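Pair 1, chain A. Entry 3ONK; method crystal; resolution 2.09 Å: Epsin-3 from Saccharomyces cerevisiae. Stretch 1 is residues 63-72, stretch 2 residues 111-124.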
# COMPACT_ATOMS: atom_id res chain seq x y z
N GLU A 63 -0.93 -9.83 -12.11
CA GLU A 63 -0.35 -9.35 -10.86
C GLU A 63 -1.00 -8.02 -10.45
O GLU A 63 -0.48 -7.31 -9.58
CB GLU A 63 1.17 -9.23 -10.96
N TRP A 64 -2.12 -7.68 -11.08
CA TRP A 64 -2.88 -6.49 -10.71
C TRP A 64 -3.37 -6.59 -9.27
O TRP A 64 -3.44 -5.58 -8.56
CB TRP A 64 -4.09 -6.29 -11.64
CG TRP A 64 -5.11 -7.37 -11.51
CD1 TRP A 64 -5.24 -8.48 -12.29
CD2 TRP A 64 -6.14 -7.47 -10.51
NE1 TRP A 64 -6.29 -9.26 -11.86
CE2 TRP A 64 -6.86 -8.66 -10.76
CE3 TRP A 64 -6.52 -6.66 -9.43
CZ2 TRP A 64 -7.93 -9.06 -9.97
CZ3 TRP A 64 -7.59 -7.06 -8.66
CH2 TRP A 64 -8.28 -8.25 -8.93
N ARG A 65 -3.72 -7.80 -8.85
CA ARG A 65 -4.29 -8.03 -7.53
C ARG A 65 -3.29 -7.73 -6.43
O ARG A 65 -3.64 -7.07 -5.45
CB ARG A 65 -4.80 -9.46 -7.40
CG ARG A 65 -5.71 -9.65 -6.20
CD ARG A 65 -5.81 -11.10 -5.81
NE ARG A 65 -5.83 -11.98 -6.97
CZ ARG A 65 -6.94 -12.36 -7.60
NH1 ARG A 65 -8.11 -11.94 -7.18
NH2 ARG A 65 -6.86 -13.16 -8.65
N GLN A 66 -2.07 -8.24 -6.58
CA GLN A 66 -1.00 -7.99 -5.63
C GLN A 66 -0.67 -6.50 -5.52
O GLN A 66 -0.32 -5.99 -4.46
CB GLN A 66 0.25 -8.79 -6.01
CG GLN A 66 0.09 -10.29 -5.85
CD GLN A 66 1.38 -11.07 -6.06
OE1 GLN A 66 1.80 -11.32 -7.19
NE2 GLN A 66 2.02 -11.45 -4.96
N ILE A 67 -0.78 -5.80 -6.64
CA ILE A 67 -0.58 -4.36 -6.68
C ILE A 67 -1.75 -3.65 -6.00
O ILE A 67 -1.54 -2.72 -5.22
CB ILE A 67 -0.43 -3.86 -8.12
CG1 ILE A 67 0.89 -4.36 -8.72
CG2 ILE A 67 -0.53 -2.33 -8.18
CD1 ILE A 67 1.12 -3.89 -10.13
N TYR A 68 -2.97 -4.10 -6.29
CA TYR A 68 -4.15 -3.53 -5.65
C TYR A 68 -4.06 -3.67 -4.12
O TYR A 68 -4.30 -2.72 -3.38
CB TYR A 68 -5.44 -4.16 -6.17
CG TYR A 68 -6.66 -3.42 -5.67
CD1 TYR A 68 -6.97 -2.17 -6.18
CD2 TYR A 68 -7.48 -3.95 -4.68
CE1 TYR A 68 -8.06 -1.47 -5.74
CE2 TYR A 68 -8.59 -3.24 -4.22
CZ TYR A 68 -8.87 -2.00 -4.77
OH TYR A 68 -9.96 -1.26 -4.36
N LYS A 69 -3.67 -4.87 -3.67
CA LYS A 69 -3.53 -5.14 -2.24
C LYS A 69 -2.38 -4.35 -1.57
O LYS A 69 -2.47 -3.96 -0.41
CB LYS A 69 -3.39 -6.65 -2.01
CG LYS A 69 -4.65 -7.42 -2.44
CD LYS A 69 -4.42 -8.93 -2.55
CE LYS A 69 -4.75 -9.65 -1.28
NZ LYS A 69 -4.59 -11.11 -1.40
N ALA A 70 -1.31 -4.12 -2.32
CA ALA A 70 -0.22 -3.25 -1.87
C ALA A 70 -0.68 -1.79 -1.70
O ALA A 70 -0.22 -1.08 -0.79
CB ALA A 70 0.95 -3.32 -2.82
N LEU A 71 -1.58 -1.35 -2.58
CA LEU A 71 -2.15 -0.00 -2.46
C LEU A 71 -3.02 0.13 -1.22
O LEU A 71 -2.86 1.09 -0.46
CB LEU A 71 -2.96 0.38 -3.71
CG LEU A 71 -2.19 0.57 -5.03
CD1 LEU A 71 -3.19 0.88 -6.16
CD2 LEU A 71 -1.14 1.67 -4.92
N GLN A 72 -3.94 -0.81 -1.05
CA GLN A 72 -4.77 -0.87 0.15
C GLN A 72 -3.94 -0.83 1.42
O GLN A 72 -4.27 -0.11 2.34
CB GLN A 72 -5.61 -2.15 0.17
CG GLN A 72 -6.76 -2.19 -0.81
CD GLN A 72 -7.51 -3.50 -0.75
OE1 GLN A 72 -6.97 -4.56 -1.07
NE2 GLN A 72 -8.79 -3.44 -0.33
N ASP A 111 -12.27 -5.33 -16.13
CA ASP A 111 -11.30 -4.24 -16.11
C ASP A 111 -10.74 -4.13 -14.69
O ASP A 111 -11.41 -3.63 -13.79
CB ASP A 111 -11.99 -2.95 -16.57
CG ASP A 111 -11.09 -1.72 -16.49
OD1 ASP A 111 -10.04 -1.75 -15.81
OD2 ASP A 111 -11.46 -0.71 -17.12
N GLN A 112 -9.53 -4.63 -14.49
CA GLN A 112 -8.90 -4.58 -13.17
C GLN A 112 -8.08 -3.30 -13.00
O GLN A 112 -7.86 -2.84 -11.88
CB GLN A 112 -8.01 -5.82 -12.97
CG GLN A 112 -8.72 -7.18 -13.18
CD GLN A 112 -9.82 -7.46 -12.15
OE1 GLN A 112 -10.48 -8.50 -12.21
NE2 GLN A 112 -10.02 -6.53 -11.21
N GLY A 113 -7.63 -2.73 -14.12
CA GLY A 113 -6.78 -1.56 -14.09
C GLY A 113 -7.46 -0.33 -13.52
O GLY A 113 -6.82 0.49 -12.87
N ILE A 114 -8.76 -0.18 -13.77
CA ILE A 114 -9.46 1.04 -13.32
C ILE A 114 -9.43 1.23 -11.80
O ILE A 114 -9.34 2.35 -11.30
CB ILE A 114 -10.89 1.14 -13.89
CG1 ILE A 114 -11.44 2.56 -13.66
CG2 ILE A 114 -11.81 0.03 -13.34
CD1 ILE A 114 -12.58 2.94 -14.59
N ASN A 115 -9.48 0.13 -11.06
CA ASN A 115 -9.39 0.18 -9.61
C ASN A 115 -8.01 0.60 -9.11
O ASN A 115 -7.89 1.36 -8.15
CB ASN A 115 -9.78 -1.17 -9.03
CG ASN A 115 -11.20 -1.52 -9.37
OD1 ASN A 115 -12.10 -0.69 -9.23
ND2 ASN A 115 -11.42 -2.74 -9.83
N VAL A 116 -6.98 0.09 -9.78
CA VAL A 116 -5.61 0.44 -9.42
C VAL A 116 -5.36 1.94 -9.61
O VAL A 116 -4.79 2.59 -8.73
CB VAL A 116 -4.59 -0.38 -10.25
CG1 VAL A 116 -3.17 0.16 -10.05
CG2 VAL A 116 -4.67 -1.88 -9.90
N ARG A 117 -5.81 2.47 -10.75
CA ARG A 117 -5.56 3.88 -11.09
C ARG A 117 -6.27 4.83 -10.14
O ARG A 117 -5.69 5.80 -9.68
CB ARG A 117 -5.98 4.21 -12.53
CG ARG A 117 -5.30 3.38 -13.60
CD ARG A 117 -5.49 4.02 -14.98
NE ARG A 117 -6.88 4.01 -15.41
CZ ARG A 117 -7.46 2.96 -15.99
NH1 ARG A 117 -6.77 1.86 -16.21
NH2 ARG A 117 -8.73 3.02 -16.35
N THR A 118 -7.55 4.54 -9.86
CA THR A 118 -8.34 5.33 -8.92
C THR A 118 -7.80 5.25 -7.48
O THR A 118 -7.83 6.24 -6.76
CB THR A 118 -9.84 4.95 -8.96
OG1 THR A 118 -10.02 3.63 -8.42
CG2 THR A 118 -10.36 4.97 -10.39
N ARG A 119 -7.31 4.08 -7.07
CA ARG A 119 -6.67 3.97 -5.75
C ARG A 119 -5.38 4.77 -5.72
O ARG A 119 -5.07 5.44 -4.74
CB ARG A 119 -6.34 2.52 -5.39
CG ARG A 119 -7.53 1.62 -5.17
CD ARG A 119 -8.49 2.21 -4.18
NE ARG A 119 -8.02 2.14 -2.79
CZ ARG A 119 -8.36 1.20 -1.92
NH1 ARG A 119 -7.88 1.24 -0.68
NH2 ARG A 119 -9.18 0.22 -2.27
N VAL A 120 -4.60 4.67 -6.79
CA VAL A 120 -3.30 5.31 -6.80
C VAL A 120 -3.44 6.83 -6.84
O VAL A 120 -2.71 7.54 -6.16
CB VAL A 120 -2.40 4.82 -7.94
CG1 VAL A 120 -2.59 5.67 -9.17
CG2 VAL A 120 -0.95 4.89 -7.50
N LYS A 121 -4.38 7.32 -7.64
CA LYS A 121 -4.68 8.75 -7.64
C LYS A 121 -5.10 9.27 -6.25
O LYS A 121 -4.68 10.35 -5.83
CB LYS A 121 -5.74 9.09 -8.69
CG LYS A 121 -5.26 8.92 -10.14
CD LYS A 121 -6.32 9.38 -11.12
CE LYS A 121 -6.21 8.64 -12.46
NZ LYS A 121 -7.36 7.69 -12.66
N ALA A 122 -5.90 8.49 -5.54
CA ALA A 122 -6.34 8.89 -4.20
C ALA A 122 -5.17 8.90 -3.21
O ALA A 122 -5.00 9.85 -2.44
CB ALA A 122 -7.46 7.97 -3.70
N LEU A 123 -4.35 7.86 -3.26
CA LEU A 123 -3.19 7.77 -2.38
C LEU A 123 -2.22 8.93 -2.62
O LEU A 123 -1.65 9.46 -1.68
CB LEU A 123 -2.46 6.45 -2.59
CG LEU A 123 -1.49 6.08 -1.48
CD1 LEU A 123 -2.27 5.41 -0.36
CD2 LEU A 123 -0.42 5.15 -1.99
N ILE A 124 -2.02 9.31 -3.88
CA ILE A 124 -1.05 10.35 -4.18
C ILE A 124 -1.59 11.70 -3.72
O ILE A 124 -0.86 12.53 -3.18
CB ILE A 124 -0.64 10.38 -5.67
CG1 ILE A 124 0.25 9.17 -6.00
CG2 ILE A 124 0.09 11.68 -6.00
CD1 ILE A 124 0.39 8.88 -7.49

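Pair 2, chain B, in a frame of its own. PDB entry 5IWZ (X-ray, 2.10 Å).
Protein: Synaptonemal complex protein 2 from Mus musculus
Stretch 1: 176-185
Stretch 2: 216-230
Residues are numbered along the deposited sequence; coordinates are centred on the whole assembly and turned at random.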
# COMPACT_ATOMS: atom_id res chain seq x y z
N LEU B 176 1.07 4.67 -0.30
CA LEU B 176 1.69 5.15 -1.52
C LEU B 176 0.82 4.84 -2.74
O LEU B 176 0.70 5.65 -3.66
CB LEU B 176 3.08 4.54 -1.65
CG LEU B 176 3.94 4.89 -2.86
CD1 LEU B 176 3.99 6.39 -2.97
CD2 LEU B 176 5.35 4.30 -2.71
N LYS B 177 0.18 3.68 -2.75
CA LYS B 177 -0.63 3.32 -3.91
C LYS B 177 -1.92 4.12 -3.96
O LYS B 177 -2.38 4.51 -5.04
CB LYS B 177 -0.90 1.81 -3.89
CG LYS B 177 -2.24 1.38 -4.39
CD LYS B 177 -2.34 -0.16 -4.35
CE LYS B 177 -2.03 -0.68 -2.95
NZ LYS B 177 -1.52 -2.08 -2.93
N LYS B 178 -2.52 4.40 -2.79
CA LYS B 178 -3.67 5.30 -2.76
C LYS B 178 -3.27 6.70 -3.22
O LYS B 178 -4.05 7.38 -3.89
CB LYS B 178 -4.27 5.34 -1.36
CG LYS B 178 -4.97 4.06 -0.93
CD LYS B 178 -6.31 3.94 -1.63
CE LYS B 178 -7.17 2.83 -1.03
NZ LYS B 178 -6.59 1.47 -1.25
N MET B 179 -2.06 7.14 -2.88
CA MET B 179 -1.63 8.47 -3.32
C MET B 179 -1.48 8.54 -4.83
O MET B 179 -1.89 9.52 -5.46
CB MET B 179 -0.33 8.88 -2.64
CG MET B 179 0.24 10.17 -3.24
SD MET B 179 1.60 10.92 -2.33
CE MET B 179 2.96 9.86 -2.78
N ASN B 180 -0.88 7.50 -5.44
CA ASN B 180 -0.71 7.48 -6.89
C ASN B 180 -2.06 7.40 -7.60
O ASN B 180 -2.22 7.97 -8.68
CB ASN B 180 0.24 6.34 -7.29
CG ASN B 180 1.70 6.74 -7.10
OD1 ASN B 180 2.04 7.88 -7.36
ND2 ASN B 180 2.54 5.83 -6.61
N LEU B 181 -3.03 6.71 -7.01
CA LEU B 181 -4.39 6.73 -7.54
C LEU B 181 -4.99 8.13 -7.48
O LEU B 181 -5.64 8.57 -8.44
CB LEU B 181 -5.24 5.73 -6.75
CG LEU B 181 -6.72 5.58 -7.06
CD1 LEU B 181 -6.90 4.81 -8.35
CD2 LEU B 181 -7.41 4.86 -5.91
N MET B 182 -4.78 8.85 -6.38
CA MET B 182 -5.32 10.21 -6.28
C MET B 182 -4.67 11.14 -7.30
O MET B 182 -5.34 11.97 -7.92
CB MET B 182 -5.12 10.74 -4.87
CG MET B 182 -5.85 9.93 -3.82
SD MET B 182 -5.91 10.65 -2.16
CE MET B 182 -4.23 11.08 -1.82
N LEU B 183 -3.35 11.03 -7.46
CA LEU B 183 -2.69 11.85 -8.46
C LEU B 183 -3.14 11.47 -9.86
O LEU B 183 -3.16 12.33 -10.75
CB LEU B 183 -1.18 11.71 -8.30
CG LEU B 183 -0.60 12.10 -6.94
CD1 LEU B 183 0.85 11.65 -6.85
CD2 LEU B 183 -0.70 13.60 -6.74
N ASP B 184 -3.55 10.21 -10.07
CA ASP B 184 -3.88 9.73 -11.41
C ASP B 184 -5.05 10.50 -12.02
O ASP B 184 -5.03 10.83 -13.20
CB ASP B 184 -4.21 8.24 -11.39
CG ASP B 184 -4.40 7.66 -12.79
OD1 ASP B 184 -3.62 8.05 -13.68
OD2 ASP B 184 -5.30 6.82 -13.00
N ARG B 185 -6.10 10.75 -11.23
CA ARG B 185 -7.25 11.47 -11.78
C ARG B 185 -6.90 12.92 -12.09
O ARG B 185 -7.23 13.43 -13.17
CB ARG B 185 -8.43 11.38 -10.81
CG ARG B 185 -9.59 12.31 -11.16
CD ARG B 185 -9.50 13.61 -10.39
NE ARG B 185 -10.50 14.60 -10.80
CZ ARG B 185 -10.21 15.77 -11.36
NH1 ARG B 185 -8.95 16.11 -11.58
NH2 ARG B 185 -11.19 16.60 -11.70
N TYR B 216 11.35 -3.10 -3.69
CA TYR B 216 11.21 -2.67 -5.08
C TYR B 216 9.86 -2.00 -5.34
O TYR B 216 9.78 -1.00 -6.07
CB TYR B 216 11.42 -3.85 -6.03
CG TYR B 216 11.41 -3.41 -7.46
CD1 TYR B 216 10.25 -3.45 -8.20
CD2 TYR B 216 12.53 -2.84 -8.03
CE1 TYR B 216 10.23 -3.00 -9.50
CE2 TYR B 216 12.52 -2.38 -9.31
CZ TYR B 216 11.36 -2.45 -10.03
OH TYR B 216 11.31 -2.01 -11.30
N GLU B 217 8.78 -2.54 -4.76
CA GLU B 217 7.46 -1.95 -4.98
C GLU B 217 7.39 -0.51 -4.46
O GLU B 217 6.81 0.37 -5.11
CB GLU B 217 6.38 -2.80 -4.31
CG GLU B 217 4.99 -2.12 -4.31
CD GLU B 217 3.85 -3.01 -3.78
OE1 GLU B 217 3.98 -4.25 -3.77
OE2 GLU B 217 2.80 -2.46 -3.38
N LEU B 218 7.98 -0.26 -3.30
CA LEU B 218 8.01 1.11 -2.80
C LEU B 218 8.90 1.99 -3.66
O LEU B 218 8.58 3.17 -3.88
CB LEU B 218 8.46 1.11 -1.34
CG LEU B 218 7.42 0.63 -0.33
CD1 LEU B 218 8.09 0.51 1.02
CD2 LEU B 218 6.19 1.60 -0.23
N GLN B 219 10.01 1.45 -4.19
CA GLN B 219 10.87 2.23 -5.07
C GLN B 219 10.09 2.72 -6.29
O GLN B 219 10.18 3.89 -6.67
CB GLN B 219 12.09 1.42 -5.52
CG GLN B 219 13.22 1.27 -4.50
CD GLN B 219 14.46 0.57 -5.08
OE1 GLN B 219 14.35 -0.47 -5.72
NE2 GLN B 219 15.64 1.16 -4.86
N VAL B 220 9.31 1.83 -6.91
CA VAL B 220 8.55 2.21 -8.09
C VAL B 220 7.49 3.24 -7.74
O VAL B 220 7.32 4.24 -8.44
CB VAL B 220 7.91 0.97 -8.76
CG1 VAL B 220 7.12 1.41 -10.01
CG2 VAL B 220 8.95 -0.07 -9.09
N GLY B 221 6.74 3.00 -6.66
CA GLY B 221 5.68 3.92 -6.29
C GLY B 221 6.19 5.32 -5.99
O GLY B 221 5.53 6.32 -6.30
N ILE B 222 7.36 5.42 -5.35
CA ILE B 222 7.94 6.72 -5.07
C ILE B 222 8.38 7.39 -6.36
O ILE B 222 8.09 8.57 -6.58
CB ILE B 222 9.13 6.60 -4.10
CG1 ILE B 222 8.64 6.20 -2.70
CG2 ILE B 222 9.93 7.92 -4.10
CD1 ILE B 222 9.77 5.79 -1.77
N VAL B 223 9.12 6.67 -7.21
CA VAL B 223 9.47 7.19 -8.53
C VAL B 223 8.20 7.62 -9.26
O VAL B 223 8.14 8.71 -9.86
CB VAL B 223 10.25 6.15 -9.35
CG1 VAL B 223 10.40 6.63 -10.79
CG2 VAL B 223 11.63 5.86 -8.75
N GLU B 224 7.18 6.77 -9.22
CA GLU B 224 5.93 7.08 -9.90
C GLU B 224 5.29 8.33 -9.32
O GLU B 224 4.82 9.19 -10.07
CB GLU B 224 4.95 5.91 -9.80
CG GLU B 224 3.54 6.27 -10.31
CD GLU B 224 2.53 5.13 -10.16
OE1 GLU B 224 2.92 4.03 -9.70
OE2 GLU B 224 1.34 5.34 -10.50
N ALA B 225 5.27 8.45 -7.99
CA ALA B 225 4.71 9.66 -7.39
C ALA B 225 5.50 10.89 -7.81
O ALA B 225 4.92 11.92 -8.19
CB ALA B 225 4.68 9.52 -5.86
N LEU B 226 6.84 10.81 -7.76
CA LEU B 226 7.66 11.96 -8.13
C LEU B 226 7.42 12.36 -9.58
O LEU B 226 7.40 13.55 -9.90
CB LEU B 226 9.14 11.67 -7.88
CG LEU B 226 9.58 11.53 -6.41
CD1 LEU B 226 11.02 11.05 -6.30
CD2 LEU B 226 9.36 12.81 -5.58
N CYS B 227 7.22 11.38 -10.47
CA CYS B 227 7.02 11.71 -11.88
C CYS B 227 5.60 12.20 -12.15
O CYS B 227 5.40 12.99 -13.09
CB CYS B 227 7.36 10.50 -12.76
SG CYS B 227 9.14 10.07 -12.76
N ARG B 228 4.61 11.77 -11.37
CA ARG B 228 3.27 12.32 -11.51
C ARG B 228 3.20 13.76 -11.03
O ARG B 228 2.41 14.55 -11.57
CB ARG B 228 2.25 11.48 -10.73
CG ARG B 228 2.13 10.02 -11.17
CD ARG B 228 0.94 9.33 -10.50
NE ARG B 228 -0.14 9.28 -11.47
CZ ARG B 228 -0.47 8.21 -12.18
NH1 ARG B 228 0.17 7.06 -11.98
NH2 ARG B 228 -1.45 8.29 -13.06
N MET B 229 4.00 14.13 -10.04
CA MET B 229 3.96 15.48 -9.47
C MET B 229 4.96 16.45 -10.11
O MET B 229 4.96 17.63 -9.73
CB MET B 229 4.22 15.43 -7.95
CG MET B 229 3.17 14.63 -7.18
SD MET B 229 3.25 14.87 -5.39
CE MET B 229 4.86 14.14 -5.03
N THR B 230 5.79 16.00 -11.06
CA THR B 230 6.76 16.89 -11.69
C THR B 230 6.87 16.60 -13.18
O THR B 230 6.85 15.44 -13.61
CB THR B 230 8.16 16.78 -11.06
OG1 THR B 230 8.59 15.42 -11.02
CG2 THR B 230 8.17 17.36 -9.66

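Two near-parallel helix pairs with one backbone geometry and different side-chain packing. In pair 1 (epsin-3) helix 64-72 runs beside helix 113-124, and in pair 2 (synaptonemal complex protein 2) helix 176-185 runs beside helix 216-229. The axes approach to 9.8 Å in both, with crossing angles of 23° and 26°, and 14 central residues superpose with an RMSD of 0.2 Å. The register matches at the centre, where Tyr A68 lies nearest Val A116 (CA to CA 5.7 Å) and Asn B180 nearest Ala B225 (CA to CA 5.9 Å). The contacts bury 605 and 545 Å², respectively.

At the first matched position, Trp A64 corresponds to Leu B176. Gln A112 lies over one face of the indole, its CG 3.5 Å from the centroid of the five-membered ring of Trp A64, a CH-pi contact that lets an aliphatic segment cover the aromatic surface. The counterpart of Gln A112 is Gly B221, and Leu B176 instead sits as a knob among Leu B218, Gly B221, Ile B222 and Ala B225. Leu B176 CD2 comes 3.5 Å from Gly B221 C; an ideal CB on the glycine would lie 2.6 Å from Leu B176 CD2, a clash, so the bare backbone makes room for the leucine.

Tyr A68 and Asn B180 share the central position but reach different partners. The tyrosine places its ring edge near Asn A115 O and extends to the next turn, where Arg A119 NH2 donates a hydrogen bond to Tyr A68 OH (2.7 Å). The shorter asparagine stays close to the opposing backbone: Asn B180 ND2 donates to Gly B221 O (3.0 Å, nearly straight at 170°), and the side chain fills a hole among Gly B221, Glu B224, Ala B225 and Arg B228.

The apolar side is more alike. Ile A67 CG2 meets Val A116 CG1 at 4.1 Å; the matching Met B179 brings its CE to 3.5 Å from Ala B225 CB, its long chain reaching the smaller alanine. Leu A71 and Leu B183 have the same m,t rotamer. Leu A71 CD1 packs 4.0 Å from Val A116 CG1, and Leu B183 CD1 lies 3.8 Å from CG of Met B229, the counterpart of Val A120.

The matched arginines, Arg A119 and Arg B228, are bound differently. While Arg A119 turns to the tyrosine, Arg B228 forms a salt bridge within its own helix, NH1 to Glu B224 OE2 (2.6 Å); Glu B224 occupies the position of Asn A115.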